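Local atomic coordinates of adhesin YadA (Yersinia enterocolitica, PDB entry 1P9H), a protein that binds collagen at the bacterial cell surface as a trimeric outer-membrane adhesin and promotes attachment to and invasion of eukaryotic cells. Residues N18-P26 and N49-I60. Sequence-based numbering, arbitrary orientation.
Sequences NLTAVQISP and NASAKGIHSIAI
Val22, Gln23 and Ile24 pair in parallel with Ile58, Ala59 and Ile60. Three backbone bonds zip the strands. Val22 N donates to Ser57 O, and Ala59 N to Val22 O. Ile24 N donates to Ala59 O at 2.8 Å. Val22 O also receives a CA-H...O contact from Ile58 CA at 3.2 Å.

Two side chains of 18-26 also bond to the backbone of 49-52. Gln23 CG is anti to the backbone N (chi1 -177°) and the chain runs on extended, which carries the amide over to Ala50 and Ala52. Gln23 OE1 accepts from Ala52 N at 2.9 Å, nearly straight at 171°, with the donor tilted from the amide carbonyl plane. A water bridges Gln23 OE1 to Ala52 O. Ser25 OG accepts from Ala50 N at 2.8 Å.

At the other end, Thr20 OG1 takes a weak bond from His56 N. Thr20 O lies at the edge of the His56 ring, in its plane. His56 CD2 touches Thr20 CB at 3.6 Å. The type II turn 54-57 is held by Ser57, whose N and OG both donate to Gly54 O.

Apolar pairs lie on both faces of the strand. The Ile24 and Ile60 side chains run alongside each other, with their CD1 atoms 3.9 Å apart. Val22 CB rests on Ile58 CG1. On the Gln23 face, Ala21 CB meets Ala52 CB at 3.9 Å.

This is the N-terminal edge of the left-handed parallel beta-roll of the YadA head. Within the chain, strand 22-24 is outermost in its sheet, strand 58-60 has 72-74 as its other neighbour, and strand 51-52 pairs with 65-66. Glu35 of the second subunit accepts from Gln23 NE2 and bonds Ser25 OG, while Ile24 and Ile60 pack on Ile24 and Val22 of the third subunit's strand 22-24.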
loop_
_atom_site.group_PDB
_atom_site.type_symbol
_atom_site.label_atom_id
_atom_site.label_comp_id
_atom_site.label_asym_id
_atom_site.label_seq_id
_atom_site.Cartn_x
_atom_site.Cartn_y
_atom_site.Cartn_z
ATOM N N ASN A 18 32.821 -0.525 -14.454
ATOM C CA ASN A 18 32.336 0.195 -13.284
ATOM C C ASN A 18 31.032 -0.444 -12.817
ATOM O O ASN A 18 29.984 -0.276 -13.443
ATOM C CB ASN A 18 32.111 1.671 -13.623
ATOM C CG ASN A 18 31.746 2.500 -12.408
ATOM O OD1 ASN A 18 32.447 2.480 -11.395
ATOM N ND2 ASN A 18 30.648 3.241 -12.505
ATOM N N LEU A 19 31.107 -1.184 -11.716
ATOM C CA LEU A 19 29.940 -1.865 -11.169
ATOM C C LEU A 19 29.081 -0.944 -10.309
ATOM O O LEU A 19 29.479 -0.552 -9.211
ATOM C CB LEU A 19 30.387 -3.076 -10.344
ATOM C CG LEU A 19 31.391 -4.015 -11.020
ATOM C CD1 LEU A 19 31.726 -5.158 -10.078
ATOM C CD2 LEU A 19 30.816 -4.545 -12.324
ATOM N N THR A 20 27.899 -0.602 -10.816
ATOM C CA THR A 20 26.979 0.268 -10.094
ATOM C C THR A 20 25.602 -0.370 -9.962
ATOM O O THR A 20 24.785 0.068 -9.153
ATOM C CB THR A 20 26.794 1.617 -10.816
ATOM O OG1 THR A 20 26.248 1.387 -12.121
ATOM C CG2 THR A 20 28.125 2.348 -10.941
ATOM N N ALA A 21 25.350 -1.408 -10.751
ATOM C CA ALA A 21 24.052 -2.069 -10.727
ATOM C C ALA A 21 24.097 -3.485 -10.176
ATOM O O ALA A 21 25.162 -4.083 -10.045
ATOM C CB ALA A 21 23.464 -2.088 -12.136
ATOM N N VAL A 22 22.924 -4.006 -9.834
ATOM C CA VAL A 22 22.804 -5.369 -9.339
ATOM C C VAL A 22 21.934 -6.119 -10.334
ATOM O O VAL A 22 20.786 -5.743 -10.577
ATOM C CB VAL A 22 22.129 -5.439 -7.951
ATOM C CG1 VAL A 22 21.839 -6.899 -7.589
ATOM C CG2 VAL A 22 23.034 -4.804 -6.898
ATOM N N GLN A 23 22.494 -7.167 -10.923
ATOM C CA GLN A 23 21.768 -7.971 -11.891
ATOM C C GLN A 23 21.901 -9.415 -11.452
ATOM O O GLN A 23 23.004 -9.961 -11.417
ATOM C CB GLN A 23 22.359 -7.774 -13.288
ATOM C CG GLN A 23 21.635 -8.516 -14.399
ATOM C CD GLN A 23 22.211 -8.187 -15.764
ATOM O OE1 GLN A 23 22.060 -7.069 -16.261
ATOM N NE2 GLN A 23 22.890 -9.154 -16.369
ATOM N N ILE A 24 20.779 -10.030 -11.099
ATOM C CA ILE A 24 20.801 -11.409 -10.642
ATOM C C ILE A 24 19.879 -12.294 -11.463
ATOM O O ILE A 24 18.657 -12.274 -11.296
ATOM C CB ILE A 24 20.399 -11.504 -9.154
ATOM C CG1 ILE A 24 21.329 -10.623 -8.312
ATOM C CG2 ILE A 24 20.476 -12.952 -8.687
ATOM C CD1 ILE A 24 20.945 -10.531 -6.851
ATOM N N SER A 25 20.478 -13.061 -12.368
ATOM C CA SER A 25 19.734 -13.984 -13.214
ATOM C C SER A 25 19.522 -15.279 -12.431
ATOM O O SER A 25 20.154 -15.490 -11.394
ATOM C CB SER A 25 20.525 -14.269 -14.496
ATOM O OG SER A 25 20.686 -13.090 -15.267
ATOM N N PRO A 26 18.627 -16.160 -12.908
ATOM C CA PRO A 26 18.368 -17.426 -12.216
ATOM C C PRO A 26 19.660 -18.143 -11.842
ATOM O O PRO A 26 20.570 -18.267 -12.664
ATOM C CB PRO A 26 17.537 -18.200 -13.232
ATOM C CG PRO A 26 16.712 -17.113 -13.848
ATOM C CD PRO A 26 17.734 -16.011 -14.074
ATOM N N ASN A 49 17.950 -14.471 -18.614
ATOM C CA ASN A 49 18.806 -13.502 -17.941
ATOM C C ASN A 49 18.065 -12.247 -17.497
ATOM O O ASN A 49 17.164 -11.763 -18.184
ATOM C CB ASN A 49 19.969 -13.087 -18.846
ATOM C CG ASN A 49 21.094 -14.104 -18.862
ATOM O OD1 ASN A 49 22.116 -13.899 -19.517
ATOM N ND2 ASN A 49 20.916 -15.202 -18.141
ATOM N N ALA A 50 18.456 -11.734 -16.335
ATOM C CA ALA A 50 17.882 -10.508 -15.801
ATOM C C ALA A 50 18.666 -9.395 -16.481
ATOM O O ALA A 50 19.770 -9.627 -16.978
ATOM C CB ALA A 50 18.075 -10.449 -14.294
ATOM N N SER A 51 18.104 -8.194 -16.503
ATOM C CA SER A 51 18.764 -7.074 -17.152
ATOM C C SER A 51 18.643 -5.768 -16.373
ATOM O O SER A 51 17.566 -5.180 -16.292
ATOM C CB SER A 51 18.185 -6.885 -18.559
ATOM O OG SER A 51 18.784 -5.787 -19.223
ATOM N N ALA A 52 19.757 -5.329 -15.794
ATOM C CA ALA A 52 19.808 -4.075 -15.049
ATOM C C ALA A 52 20.517 -3.089 -15.975
ATOM O O ALA A 52 21.746 -3.014 -15.991
ATOM C CB ALA A 52 20.597 -4.260 -13.757
ATOM N N LYS A 53 19.735 -2.344 -16.752
ATOM C CA LYS A 53 20.279 -1.394 -17.723
ATOM C C LYS A 53 20.571 0.010 -17.215
ATOM O O LYS A 53 21.285 0.774 -17.869
ATOM C CB LYS A 53 19.335 -1.279 -18.919
ATOM C CG LYS A 53 19.119 -2.567 -19.686
ATOM C CD LYS A 53 18.219 -2.314 -20.884
ATOM C CE LYS A 53 18.004 -3.569 -21.705
ATOM N NZ LYS A 53 17.186 -3.272 -22.915
ATOM N N GLY A 54 20.020 0.364 -16.064
ATOM C CA GLY A 54 20.255 1.697 -15.550
ATOM C C GLY A 54 21.343 1.756 -14.506
ATOM O O GLY A 54 21.606 0.772 -13.811
ATOM N N ILE A 55 21.993 2.910 -14.397
ATOM C CA ILE A 55 23.039 3.088 -13.405
ATOM C C ILE A 55 22.376 2.948 -12.038
ATOM O O ILE A 55 21.331 3.551 -11.791
ATOM C CB ILE A 55 23.678 4.489 -13.513
ATOM C CG1 ILE A 55 24.246 4.692 -14.918
ATOM C CG2 ILE A 55 24.774 4.644 -12.466
ATOM C CD1 ILE A 55 24.827 6.070 -15.155
ATOM N N HIS A 56 22.973 2.143 -11.164
ATOM C CA HIS A 56 22.439 1.924 -9.822
ATOM C C HIS A 56 21.136 1.127 -9.812
ATOM O O HIS A 56 20.502 0.998 -8.766
ATOM C CB HIS A 56 22.213 3.264 -9.115
ATOM C CG HIS A 56 23.460 4.072 -8.936
ATOM N ND1 HIS A 56 23.452 5.449 -8.893
ATOM C CD2 HIS A 56 24.751 3.698 -8.774
ATOM C CE1 HIS A 56 24.684 5.889 -8.712
ATOM N NE2 HIS A 56 25.492 4.846 -8.637
ATOM N N SER A 57 20.733 0.588 -10.960
ATOM C CA SER A 57 19.493 -0.179 -11.019
ATOM C C SER A 57 19.678 -1.582 -10.450
ATOM O O SER A 57 20.803 -2.042 -10.247
ATOM C CB SER A 57 18.960 -0.261 -12.457
ATOM O OG SER A 57 19.794 -1.046 -13.291
ATOM N N ILE A 58 18.557 -2.247 -10.188
ATOM C CA ILE A 58 18.550 -3.592 -9.628
ATOM C C ILE A 58 17.519 -4.441 -10.368
ATOM O O ILE A 58 16.348 -4.070 -10.452
ATOM C CB ILE A 58 18.169 -3.555 -8.127
ATOM C CG1 ILE A 58 19.206 -2.749 -7.343
ATOM C CG2 ILE A 58 18.058 -4.976 -7.572
ATOM C CD1 ILE A 58 18.797 -2.478 -5.908
ATOM N N ALA A 59 17.959 -5.571 -10.914
ATOM C CA ALA A 59 17.067 -6.480 -11.628
ATOM C C ALA A 59 17.351 -7.884 -11.121
ATOM O O ALA A 59 18.465 -8.390 -11.269
ATOM C CB ALA A 59 17.309 -6.400 -13.133
ATOM N N ILE A 60 16.340 -8.505 -10.520
ATOM C CA ILE A 60 16.476 -9.841 -9.955
ATOM C C ILE A 60 15.341 -10.756 -10.404
ATOM O O ILE A 60 14.168 -10.422 -10.242
ATOM C CB ILE A 60 16.468 -9.776 -8.408
ATOM C CG1 ILE A 60 17.597 -8.864 -7.916
ATOM C CG2 ILE A 60 16.606 -11.182 -7.816
ATOM C CD1 ILE A 60 17.585 -8.645 -6.412
HETATM O O HOH W 1 22.611 -0.785 -7.405
HETATM O O HOH W 2 23.680 -4.849 -16.513
#